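Peptidoglycan N-acetylglucosamine deacetylase (PDB 5JMU) probably removes acetyl groups from N-acetylglucosamine of cell-wall peptidoglycan, as a zinc-binding catalytic domain of the NodB-like polysaccharide deacetylase family, carved from a longer membrane protein. Local coordinates at residues V46-F51 with F210-T214; L146-N151 with M219-R223; N151-G155 with N170-V175. All coordinates share one frame; numbering follows the deposited sequence. Where two conformers were deposited one is given.

Contact 1. Residues V46-F51 with F210-T214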
ATOM      1  N   VAL A  46       4.782   2.134 -15.952  1.00 12.70           N
ATOM      2  CA  VAL A  46       4.127   2.721 -14.779  1.00 12.14           C
ATOM      3  C   VAL A  46       4.823   2.244 -13.507  1.00 13.49           C
ATOM      4  O   VAL A  46       5.192   1.056 -13.428  1.00 12.92           O
ATOM      5  CB  VAL A  46       2.610   2.303 -14.748  1.00 13.87           C
ATOM      6  CG1 VAL A  46       1.977   2.448 -13.334  1.00 18.80           C
ATOM      7  CG2 VAL A  46       1.811   3.108 -15.866  1.00 16.23           C
ATOM      8  N   LYS A  47       4.991   3.147 -12.534  1.00 11.44           N
ATOM      9  CA  LYS A  47       5.540   2.775 -11.239  1.00 10.80           C
ATOM     10  C   LYS A  47       4.394   2.726 -10.234  1.00 13.72           C
ATOM     11  O   LYS A  47       3.409   3.471 -10.345  1.00 14.48           O
ATOM     12  CB  LYS A  47       6.623   3.741 -10.765  1.00 11.38           C
ATOM     13  CG  LYS A  47       7.716   3.985 -11.836  1.00 11.40           C
ATOM     14  CD  LYS A  47       8.311   2.642 -12.376  1.00 12.17           C
ATOM     15  CE  LYS A  47       9.269   2.887 -13.522  1.00 18.70           C
ATOM     16  NZ  LYS A  47       9.821   1.635 -14.070  1.00 21.33           N
ATOM     17  N   ALA A  48       4.499   1.820  -9.268  1.00 11.12           N
ATOM     18  CA  ALA A  48       3.463   1.656  -8.261  1.00 11.93           C
ATOM     19  C   ALA A  48       4.106   1.567  -6.898  1.00 13.64           C
ATOM     20  O   ALA A  48       5.324   1.739  -6.747  1.00 12.06           O
ATOM     21  CB  ALA A  48       2.620   0.383  -8.551  1.00 11.55           C
ATOM     22  N   THR A  49       3.287   1.267  -5.894  1.00 10.78           N
ATOM     23  CA  THR A  49       3.767   1.203  -4.531  1.00  9.70           C
ATOM     24  C   THR A  49       3.355  -0.140  -3.962  1.00 11.02           C
ATOM     25  O   THR A  49       2.189  -0.501  -4.049  1.00 11.83           O
ATOM     26  CB  THR A  49       3.154   2.332  -3.684  1.00 10.83           C
ATOM     27  OG1 THR A  49       3.437   3.598  -4.271  1.00 11.15           O
ATOM     28  CG2 THR A  49       3.719   2.299  -2.271  1.00 11.25           C
ATOM     29  N   PHE A  50       4.306  -0.853  -3.353  1.00 11.69           N
ATOM     30  CA  PHE A  50       4.029  -2.160  -2.744  1.00  8.52           C
ATOM     31  C   PHE A  50       4.156  -2.085  -1.248  1.00 11.27           C
ATOM     32  O   PHE A  50       5.226  -1.724  -0.738  1.00 11.72           O
ATOM     33  CB  PHE A  50       4.993  -3.208  -3.311  1.00  9.04           C
ATOM     34  CG  PHE A  50       4.723  -3.485  -4.759  1.00 10.25           C
ATOM     35  CD1 PHE A  50       3.806  -4.459  -5.154  1.00 10.21           C
ATOM     36  CD2 PHE A  50       5.340  -2.698  -5.739  1.00 11.95           C
ATOM     37  CE1 PHE A  50       3.555  -4.704  -6.534  1.00 13.88           C
ATOM     38  CE2 PHE A  50       5.069  -2.911  -7.106  1.00 10.93           C
ATOM     39  CZ  PHE A  50       4.160  -3.924  -7.497  1.00 13.00           C
ATOM     40  N   PHE A  51       3.073  -2.425  -0.555  1.00  9.43           N
ATOM     41  CA  PHE A  51       3.091  -2.486   0.915  1.00 10.77           C
ATOM     42  C   PHE A  51       3.244  -3.955   1.281  1.00 12.75           C
ATOM     43  O   PHE A  51       2.275  -4.724   1.206  1.00 11.83           O
ATOM     44  CB  PHE A  51       1.813  -1.854   1.487  1.00  8.66           C
ATOM     45  CG  PHE A  51       1.758  -0.369   1.276  1.00 10.49           C
ATOM     46  CD1 PHE A  51       2.418   0.472   2.158  1.00 12.12           C
ATOM     47  CD2 PHE A  51       1.072   0.171   0.212  1.00 13.31           C
ATOM     48  CE1 PHE A  51       2.362   1.863   2.010  1.00 11.70           C
ATOM     49  CE2 PHE A  51       1.016   1.567   0.032  1.00 12.25           C
ATOM     50  CZ  PHE A  51       1.655   2.423   0.949  1.00  9.63           C
ATOM     51  N   PHE A 210      -0.141   7.973 -13.662  1.00 11.18           N
ATOM     52  CA  PHE A 210       0.183   6.997 -12.619  1.00 10.96           C
ATOM     53  C   PHE A 210       1.518   7.291 -12.016  1.00 11.51           C
ATOM     54  O   PHE A 210       2.523   7.423 -12.735  1.00 12.28           O
ATOM     55  CB  PHE A 210       0.176   5.589 -13.199  1.00 11.15           C
ATOM     56  CG  PHE A 210      -1.202   5.123 -13.589  1.00 10.05           C
ATOM     57  CD1 PHE A 210      -1.698   5.413 -14.868  1.00 12.53           C
ATOM     58  CD2 PHE A 210      -1.981   4.399 -12.712  1.00 12.46           C
ATOM     59  CE1 PHE A 210      -2.998   5.021 -15.250  1.00 13.67           C
ATOM     60  CE2 PHE A 210      -3.234   3.973 -13.069  1.00 11.32           C
ATOM     61  CZ  PHE A 210      -3.770   4.295 -14.355  1.00 12.38           C
ATOM     62  N   LEU A 211       1.543   7.412 -10.681  1.00  9.44           N
ATOM     63  CA  LEU A 211       2.773   7.718  -9.978  1.00 11.64           C
ATOM     64  C   LEU A 211       3.002   6.736  -8.835  1.00 11.87           C
ATOM     65  O   LEU A 211       2.040   6.174  -8.294  1.00 11.36           O
ATOM     66  CB  LEU A 211       2.691   9.126  -9.420  1.00 10.84           C
ATOM     67  CG  LEU A 211       2.624  10.306 -10.375  1.00 12.26           C
ATOM     68  CD1 LEU A 211       2.433  11.612  -9.584  1.00 14.63           C
ATOM     69  CD2 LEU A 211       3.899  10.318 -11.184  1.00 14.76           C
ATOM     70  N   PRO A 212       4.249   6.554  -8.405  1.00 10.94           N
ATOM     71  CA  PRO A 212       4.574   5.869  -7.138  1.00 12.00           C
ATOM     72  C   PRO A 212       4.536   6.859  -5.964  1.00 11.39           C
ATOM     73  O   PRO A 212       4.729   8.071  -6.159  1.00 11.03           O
ATOM     74  CB  PRO A 212       5.999   5.368  -7.346  1.00 13.32           C
ATOM     75  CG  PRO A 212       6.642   6.531  -8.213  1.00 11.57           C
ATOM     76  CD  PRO A 212       5.459   7.075  -9.090  1.00 11.66           C
ATOM     77  N   LEU A 213       4.263   6.356  -4.757  1.00 12.64           N
ATOM     78  CA  LEU A 213       4.287   7.228  -3.583  1.00 10.85           C
ATOM     79  C   LEU A 213       5.719   7.491  -3.229  1.00 10.10           C
ATOM     80  O   LEU A 213       6.563   6.574  -3.244  1.00 13.80           O
ATOM     81  CB  LEU A 213       3.551   6.571  -2.393  1.00 10.46           C
ATOM     82  CG  LEU A 213       2.015   6.560  -2.525  1.00 12.08           C
ATOM     83  CD1 LEU A 213       1.432   5.554  -1.523  1.00 14.08           C
ATOM     84  CD2 LEU A 213       1.428   7.951  -2.342  1.00 10.60           C
ATOM     85  N   THR A 214       6.028   8.736  -2.848  1.00 10.21           N
ATOM     86  CA  THR A 214       7.344   9.070  -2.329  1.00 10.07           C
ATOM     87  C   THR A 214       7.174   9.874  -1.048  1.00 14.08           C
ATOM     88  O   THR A 214       6.072  10.179  -0.642  1.00 12.91           O
ATOM     89  CB  THR A 214       8.175   9.877  -3.324  1.00 18.04           C
ATOM     90  OG1 THR A 214       7.592  11.182  -3.473  1.00 20.96           O
ATOM     91  CG2 THR A 214       8.183   9.181  -4.668  1.00 16.56           C
TER
HETATM   92  O   HOH W   1       0.717   4.113  -9.900  1.00 10.46           O
HETATM   93  O   HOH W   2       4.793   5.913 -12.936  1.00 18.27           O
HETATM   94  O   HOH W   3       1.674   4.251  -6.261  1.00 11.53           O
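Leu213 and Thr49 meet through the one direct hydrogen bond between 46-51 and 210-214. The backbone N of Leu213 gives its hydrogen to Thr49 OG1 at 2.9 Å, nearly straight at 172°. With chi1 at -57°, Thr49 OG1 lies beside its own backbone N and faces the loop, while CG2 turns toward Leu213 CD1. Threonine suits this buried place because one branch serves the loop amide and the other packs against leucine. The same hydroxyl donates to a water, which in turn donates to Leu211 O. Leu213 crosses Thr49 at about a right angle and brings CD1 to the edge of the Phe51 ring, 4.0 Å from CZ. Pro212, with no amide hydrogen to satisfy, lays its ring alongside the start of the Lys47 side chain, CG standing 3.8 Å from Lys47 CB; the lysine amine leads away to Arg69 O. A second water joins Lys47 N to Phe210 O, and Val46 CG1 rests 3.6 Å from Phe210 CB. Strand 49-53 lies between strands 21-27 and 72-77, Val46 packs on Leu41 of helix 34-43, and Leu213 O reaches Thr72 OG1, so the loop after strand 209-210 is tied to this parallel sheet.

Contact 2. Residues L146-N151 with M219-R223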
ATOM      1  N   LEU A 146       6.142   7.723   7.402  1.00 10.92           N
ATOM      2  CA  LEU A 146       4.897   8.221   6.828  1.00 11.17           C
ATOM      3  C   LEU A 146       3.963   7.050   6.727  1.00 11.24           C
ATOM      4  O   LEU A 146       4.426   5.914   6.606  1.00 12.28           O
ATOM      5  CB  LEU A 146       5.104   8.799   5.429  1.00 13.01           C
ATOM      6  CG  LEU A 146       6.102   9.955   5.409  1.00 14.65           C
ATOM      7  CD1 LEU A 146       6.635  10.156   3.988  1.00 18.13           C
ATOM      8  CD2 LEU A 146       5.456  11.183   5.954  1.00 17.25           C
ATOM      9  N   TYR A 147       2.657   7.288   6.812  1.00  9.73           N
ATOM     10  CA  TYR A 147       1.733   6.169   6.590  1.00 11.35           C
ATOM     11  C   TYR A 147       0.672   6.609   5.595  1.00 11.88           C
ATOM     12  O   TYR A 147       0.383   7.798   5.460  1.00 11.47           O
ATOM     13  CB  TYR A 147       1.075   5.673   7.890  1.00 11.34           C
ATOM     14  CG  TYR A 147       0.096   6.626   8.571  1.00 10.25           C
ATOM     15  CD1 TYR A 147       0.536   7.611   9.467  1.00 14.22           C
ATOM     16  CD2 TYR A 147      -1.284   6.523   8.314  1.00 10.16           C
ATOM     17  CE1 TYR A 147      -0.385   8.465  10.117  1.00 14.72           C
ATOM     18  CE2 TYR A 147      -2.206   7.356   8.951  1.00 13.23           C
ATOM     19  CZ  TYR A 147      -1.753   8.333   9.819  1.00 14.50           C
ATOM     20  OH  TYR A 147      -2.705   9.147  10.425  1.00 17.36           O
ATOM     21  N   CYS A 148       0.124   5.652   4.874  1.00  9.75           N
ATOM     22  CA  CYS A 148      -0.874   5.972   3.841  1.00 10.04           C
ATOM     23  C   CYS A 148      -2.011   4.945   3.879  1.00  9.21           C
ATOM     24  O   CYS A 148      -1.781   3.727   3.951  1.00 10.33           O
ATOM     25  CB  CYS A 148      -0.190   5.973   2.476  1.00 11.37           C
ATOM     26  SG  CYS A 148      -1.206   6.682   1.160  1.00 12.57           S
ATOM     27  N   ASP A 149      -3.242   5.462   3.940  1.00  9.04           N
ATOM     28  CA  ASP A 149      -4.432   4.653   3.740  1.00  8.79           C
ATOM     29  C   ASP A 149      -4.796   4.681   2.246  1.00 10.81           C
ATOM     30  O   ASP A 149      -3.909   4.509   1.429  1.00 11.17           O
ATOM     31  CB  ASP A 149      -5.537   5.192   4.655  1.00  9.53           C
ATOM     32  CG  ASP A 149      -5.171   5.031   6.128  1.00 13.72           C
ATOM     33  OD1 ASP A 149      -4.655   3.939   6.513  1.00 11.15           O
ATOM     34  OD2 ASP A 149      -5.366   5.973   6.914  1.00 13.96           O
ATOM     35  N   TRP A 150      -6.067   4.897   1.893  1.00 11.36           N
ATOM     36  CA  TRP A 150      -6.453   4.898   0.478  1.00 11.06           C
ATOM     37  C   TRP A 150      -7.773   5.654   0.329  1.00 11.76           C
ATOM     38  O   TRP A 150      -8.467   5.865   1.317  1.00 12.66           O
ATOM     39  CB  TRP A 150      -6.610   3.455  -0.061  1.00 10.93           C
ATOM     40  CG  TRP A 150      -7.651   2.670   0.710  1.00 12.82           C
ATOM     41  CD1 TRP A 150      -8.986   2.476   0.357  1.00 15.97           C
ATOM     42  CD2 TRP A 150      -7.456   1.951   1.946  1.00 11.81           C
ATOM     43  NE1 TRP A 150      -9.615   1.716   1.329  1.00 17.04           N
ATOM     44  CE2 TRP A 150      -8.697   1.383   2.306  1.00 16.42           C
ATOM     45  CE3 TRP A 150      -6.340   1.732   2.787  1.00 11.70           C
ATOM     46  CZ2 TRP A 150      -8.862   0.597   3.473  1.00 18.74           C
ATOM     47  CZ3 TRP A 150      -6.515   0.975   3.949  1.00 14.62           C
ATOM     48  CH2 TRP A 150      -7.760   0.414   4.275  1.00 14.87           C
ATOM     49  N   ASN A 151      -8.098   6.092  -0.897  1.00 10.33           N
ATOM     50  CA  ASN A 151      -9.406   6.688  -1.114  1.00  9.66           C
ATOM     51  C   ASN A 151     -10.124   6.092  -2.338  1.00 12.52           C
ATOM     52  O   ASN A 151     -11.156   6.623  -2.735  1.00 12.61           O
ATOM     53  CB  ASN A 151      -9.312   8.227  -1.260  1.00 11.91           C
ATOM     54  CG  ASN A 151      -8.456   8.647  -2.432  1.00 11.16           C
ATOM     55  OD1 ASN A 151      -8.004   7.816  -3.213  1.00 10.79           O
ATOM     56  ND2 ASN A 151      -8.244   9.957  -2.574  1.00 11.61           N
HETATM   57  N   MSE A 219      -0.089  12.247   1.560  1.00 13.95           N
HETATM   58  CA  MSE A 219      -0.598  10.963   2.035  1.00 15.43           C
HETATM   59  C   MSE A 219      -2.120  11.004   2.134  1.00 17.28           C
HETATM   60  O   MSE A 219      -2.720  12.056   2.364  1.00 20.95           O
HETATM   61  CB  MSE A 219      -0.019  10.616   3.433  1.00 17.72           C
HETATM   62  CG  MSE A 219       1.509  10.512   3.499  1.00 17.78           C
HETATM   63 SE   MSE A 219       2.155   8.874   2.689  0.70 16.29          SE
HETATM   64  CE  MSE A 219       3.004   9.582   1.065  1.00 16.62           C
ATOM     65  N   SER A 220      -2.732   9.840   1.990  1.00 13.11           N
ATOM     66  CA  SER A 220      -4.166   9.708   2.195  1.00 14.93           C
ATOM     67  C   SER A 220      -4.345   9.168   3.610  1.00 12.22           C
ATOM     68  O   SER A 220      -3.844   8.060   3.892  1.00 16.17           O
ATOM     69  CB  SER A 220      -4.753   8.752   1.148  1.00 20.05           C
ATOM     70  OG  SER A 220      -6.131   8.553   1.354  1.00 27.95           O
ATOM     71  N   HIS A 221      -4.984   9.949   4.494  1.00 13.30           N
ATOM     72  CA  HIS A 221      -5.215   9.503   5.880  1.00 11.96           C
ATOM     73  C   HIS A 221      -6.685   9.382   6.208  1.00 14.49           C
ATOM     74  O   HIS A 221      -7.462  10.347   6.029  1.00 19.23           O
ATOM     75  CB  HIS A 221      -4.603  10.467   6.907  1.00 15.28           C
ATOM     76  CG  HIS A 221      -3.111  10.423   6.966  1.00 14.09           C
ATOM     77  ND1 HIS A 221      -2.368  11.270   7.770  1.00 20.84           N
ATOM     78  CD2 HIS A 221      -2.216   9.636   6.315  1.00 13.31           C
ATOM     79  CE1 HIS A 221      -1.079  11.010   7.608  1.00 21.79           C
ATOM     80  NE2 HIS A 221      -0.961  10.015   6.742  1.00 14.07           N
ATOM     81  N   HIS A 222      -7.066   8.235   6.722  1.00 12.55           N
ATOM     82  CA  HIS A 222      -8.421   8.057   7.232  1.00 12.77           C
ATOM     83  C   HIS A 222      -8.553   8.689   8.606  1.00 16.97           C
ATOM     84  O   HIS A 222      -7.566   9.154   9.168  1.00 17.08           O
ATOM     85  CB  HIS A 222      -8.715   6.571   7.382  1.00 12.73           C
ATOM     86  CG  HIS A 222      -8.827   5.810   6.097  1.00 13.64           C
ATOM     87  ND1 HIS A 222      -8.935   4.442   6.076  1.00 13.36           N
ATOM     88  CD2 HIS A 222      -8.879   6.221   4.808  1.00 12.25           C
ATOM     89  CE1 HIS A 222      -9.041   4.030   4.816  1.00 15.51           C
ATOM     90  NE2 HIS A 222      -9.009   5.088   4.031  1.00 13.23           N
ATOM     91  N   ARG A 223      -9.763   8.617   9.163  1.00 16.87           N
ATOM     92  CA  ARG A 223     -10.029   8.896  10.577  1.00 16.50           C
ATOM     93  C   ARG A 223      -9.457   7.743  11.395  1.00 15.17           C
ATOM     94  O   ARG A 223      -9.547   6.587  10.989  1.00 17.43           O
ATOM     95  CB  ARG A 223     -11.560   9.020  10.816  1.00 19.51           C
ATOM     96  CG  ARG A 223     -11.969   9.291  12.253  1.00 27.67           C
ATOM     97  CD  ARG A 223     -13.490   9.288  12.435  1.00 27.99           C
ATOM     98  NE  ARG A 223     -13.862   9.760  13.782  1.00 37.55           N
ATOM     99  CZ  ARG A 223     -13.986   8.989  14.867  1.00 48.60           C
ATOM    100  NH1 ARG A 223     -13.790   7.675  14.801  1.00 46.04           N
ATOM    101  NH2 ARG A 223     -14.319   9.534  16.037  1.00 53.93           N
TER
HETATM  102  O   HOH W   4       1.980  10.093   7.471  1.00 14.59           O
HETATM  103  O   HOH W   5      -5.143   8.286  10.191  1.00 16.19           O
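Tyr147 and His221 open a mixed contact of stacked rings and hydrogen bonds, in which the C-terminal loop 219-223 runs beside the chain leaving strand 146-147. Their rings form an offset stack with planes only 2° apart and centroids 3.8 Å apart. His221 NE2 also donates to Tyr147 O at 2.9 Å, in the imidazole plane but bent, so one histidine grips both ring and backbone. Tyr147 can lie under it because chi1, 68°, sets CG between the backbone N and the carbonyl carbon. The selenium of Met219, a selenomethionine, packs 3.7 Å from Cys148 CB. Next, Asp149 N donates to Ser220 O, while Asp149 OD2 receives His222 N at 2.8 Å on its anti lone pair and is also bonded to Ser120 OG; a short carboxylate side chain suits these two donors. Asp149 CB sits over the His222 ring, 3.4 Å from its centroid, a CH-pi contact. The CE1 edge of that imidazole points at the face of Trp150, planes 71° apart, and NE2 donates to Trp150 O at 2.9 Å; ND1 is bonded to Ser121 OG, so both nitrogens fix the ring's rotation. Arg115 binds the carbonyls of Cys148 and Asp149. Trp150 lies about 7 Å from zinc ligand His76, side chain to side chain, so the Trp150 end of this cluster approaches the metal site of a NodB-type deacetylase.

Contact 3. Residues N151-G155 with N170-V175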
ATOM      1  N   ASN A 151      -8.098   6.092  -0.897  1.00 10.33           N
ATOM      2  CA  ASN A 151      -9.406   6.688  -1.114  1.00  9.66           C
ATOM      3  C   ASN A 151     -10.124   6.092  -2.338  1.00 12.52           C
ATOM      4  O   ASN A 151     -11.156   6.623  -2.735  1.00 12.61           O
ATOM      5  CB  ASN A 151      -9.312   8.227  -1.260  1.00 11.91           C
ATOM      6  CG  ASN A 151      -8.456   8.647  -2.432  1.00 11.16           C
ATOM      7  OD1 ASN A 151      -8.004   7.816  -3.213  1.00 10.79           O
ATOM      8  ND2 ASN A 151      -8.244   9.957  -2.574  1.00 11.61           N
ATOM      9  N   VAL A 152      -9.593   5.020  -2.920  1.00 10.06           N
ATOM     10  CA  VAL A 152     -10.336   4.250  -3.944  1.00 10.98           C
ATOM     11  C   VAL A 152     -10.282   2.786  -3.577  1.00 10.07           C
ATOM     12  O   VAL A 152      -9.195   2.224  -3.479  1.00 11.49           O
ATOM     13  CB  VAL A 152      -9.743   4.462  -5.361  1.00 10.48           C
ATOM     14  CG1 VAL A 152     -10.399   3.524  -6.411  1.00 13.64           C
ATOM     15  CG2 VAL A 152      -9.915   5.901  -5.749  1.00 10.97           C
ATOM     16  N   SER A 153     -11.449   2.186  -3.334  1.00 11.36           N
ATOM     17  CA  SER A 153     -11.515   0.743  -3.108  1.00 11.72           C
ATOM     18  C   SER A 153     -11.668  -0.022  -4.392  1.00 15.19           C
ATOM     19  O   SER A 153     -12.428   0.360  -5.271  1.00 15.85           O
ATOM     20  CB  SER A 153     -12.659   0.419  -2.203  1.00 15.77           C
ATOM     21  OG  SER A 153     -12.313   1.010  -0.949  1.00 25.81           O
ATOM     22  N   SER A 154     -10.901  -1.104  -4.508  1.00 15.36           N
ATOM     23  CA  SER A 154     -11.051  -1.975  -5.678  1.00 14.07           C
ATOM     24  C   SER A 154     -12.093  -3.057  -5.450  1.00 13.90           C
ATOM     25  O   SER A 154     -12.483  -3.726  -6.397  1.00 14.30           O
ATOM     26  CB  SER A 154      -9.719  -2.646  -6.013  1.00 12.90           C
ATOM     27  OG  SER A 154      -9.391  -3.500  -4.931  1.00 13.63           O
ATOM     28  N   GLY A 155     -12.539  -3.228  -4.211  1.00 15.40           N
ATOM     29  CA  GLY A 155     -13.443  -4.295  -3.857  1.00 18.45           C
ATOM     30  C   GLY A 155     -12.783  -5.657  -3.793  1.00 21.74           C
ATOM     31  O   GLY A 155     -13.494  -6.648  -3.660  1.00 21.50           O
ATOM     32  N   ASN A 170     -14.667  -0.997 -10.536  1.00 13.86           N
ATOM     33  CA  ASN A 170     -14.615  -0.364  -9.216  1.00 13.66           C
ATOM     34  C   ASN A 170     -13.523   0.687  -9.154  1.00 13.94           C
ATOM     35  O   ASN A 170     -13.724   1.786  -8.628  1.00 13.85           O
ATOM     36  CB  ASN A 170     -14.347  -1.393  -8.117  1.00 12.40           C
ATOM     37  CG  ASN A 170     -15.558  -2.253  -7.810  1.00 18.27           C
ATOM     38  OD1 ASN A 170     -16.688  -1.869  -8.117  1.00 22.13           O
ATOM     39  ND2 ASN A 170     -15.335  -3.408  -7.198  1.00 15.65           N
ATOM     40  N   VAL A 171     -12.357   0.364  -9.717  1.00 12.25           N
ATOM     41  CA  VAL A 171     -11.239   1.303  -9.641  1.00 11.04           C
ATOM     42  C   VAL A 171     -11.504   2.513 -10.556  1.00 13.54           C
ATOM     43  O   VAL A 171     -11.325   3.675 -10.152  1.00 12.85           O
ATOM     44  CB  VAL A 171      -9.929   0.625 -10.005  1.00 12.56           C
ATOM     45  CG1 VAL A 171      -8.759   1.652 -10.115  1.00 14.31           C
ATOM     46  CG2 VAL A 171      -9.609  -0.412  -8.938  1.00 12.13           C
ATOM     47  N   ILE A 172     -11.991   2.261 -11.764  1.00 12.24           N
ATOM     48  CA  ILE A 172     -12.237   3.357 -12.704  1.00 12.97           C
ATOM     49  C   ILE A 172     -13.323   4.287 -12.177  1.00 15.45           C
ATOM     50  O   ILE A 172     -13.220   5.519 -12.239  1.00 17.70           O
ATOM     51  CB  ILE A 172     -12.616   2.779 -14.082  1.00 18.60           C
ATOM     52  CG1 ILE A 172     -11.368   2.176 -14.754  1.00 18.79           C
ATOM     53  CG2 ILE A 172     -13.342   3.842 -14.948  1.00 25.12           C
ATOM     54  CD1 ILE A 172     -11.740   1.358 -16.058  1.00 23.35           C
ATOM     55  N   SER A 173     -14.386   3.722 -11.624  1.00 16.81           N
ATOM     56  CA  SER A 173     -15.404   4.607 -11.063  0.75 15.22           C
ATOM     57  C   SER A 173     -14.909   5.321  -9.791  1.00 15.82           C
ATOM     58  O   SER A 173     -15.187   6.523  -9.622  1.00 17.60           O
ATOM     59  CB  SER A 173     -16.697   3.832 -10.793  0.75 22.39           C
ATOM     60  OG  SER A 173     -16.480   2.804  -9.871  0.75 19.94           O
ATOM     61  N   GLY A 174     -14.172   4.645  -8.903  1.00 12.63           N
ATOM     62  CA  GLY A 174     -13.666   5.347  -7.723  1.00 13.35           C
ATOM     63  C   GLY A 174     -12.671   6.481  -7.986  1.00 13.44           C
ATOM     64  O   GLY A 174     -12.678   7.512  -7.299  1.00 12.97           O
ATOM     65  N   VAL A 175     -11.794   6.302  -8.975  1.00 12.15           N
ATOM     66  CA  VAL A 175     -10.800   7.320  -9.319  0.59 12.56           C
ATOM     67  C   VAL A 175     -11.452   8.620  -9.748  1.00 13.16           C
ATOM     68  O   VAL A 175     -10.921   9.705  -9.524  1.00 13.41           O
ATOM     69  CB  VAL A 175      -9.861   6.765 -10.421  0.59 13.43           C
ATOM     70  CG1 VAL A 175      -9.233   7.856 -11.255  0.59 16.58           C
ATOM     71  CG2 VAL A 175      -8.788   5.838  -9.778  0.59 11.17           C
TER
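Val152 leads the contact, pushing both methyl branches toward the last turn of helix 164-175. CG2 reaches 3.6 Å from Gly174 O, while CG1 lies 3.9 Å from Val171 O. With chi1 at 173°, CG1 is opposite the backbone N and CG2 beside it, which spreads the two methyls over neighbouring parts of the helix. Gly174 suits its place because a beta carbon there would collide with Val152 CG1. Ser153 follows, its O 3.9 Å from Asn170 CB. These residues belong to a beta-alpha-beta unit: strand 152-153 leads through helix 164-175 to strand 180-186, with which it pairs in parallel, and the helix packs against that pair. Ser154 then turns its hydroxyl to Leu184 O, as its CB meets Val171 CG2 at 3.7 Å. Its carbonyl accepts from Asn170 ND2 at 3.0 Å, a fairly straight bond of 165° that lies in the amide plane of Asn170 but comes from above the carbonyl plane. Replacing Asn170 by an alanine would probably leave Ser154 O without this donor and open a gap beside Gly155. Gly155 has positive phi, and a beta carbon on it would run into Asn170 ND2, so the amide lies close against a residue lacking a side chain.

Along the chain 46-51 comes first, then 146-151, 151-155, 170-175, 210-214 and 219-223. Contacts 1 and 2 therefore cross, whereas contact 3 is nested inside the loops that both close. The centres of contacts 1 and 2 lie about 14 Å apart, and the two touch where Leu213 CD1 packs on Cys148 SG, 3.9 Å away. Contact 3 shares Asn151 with contact 2, about 15 Å off between centres, and reaches the same parallel sheet as contact 1, about 16 Å away between centres. Together they join the C-terminal loop and the helix 164-175 to the strands of the domain that carries the zinc site, with Phe51 and Trp150 both near His76.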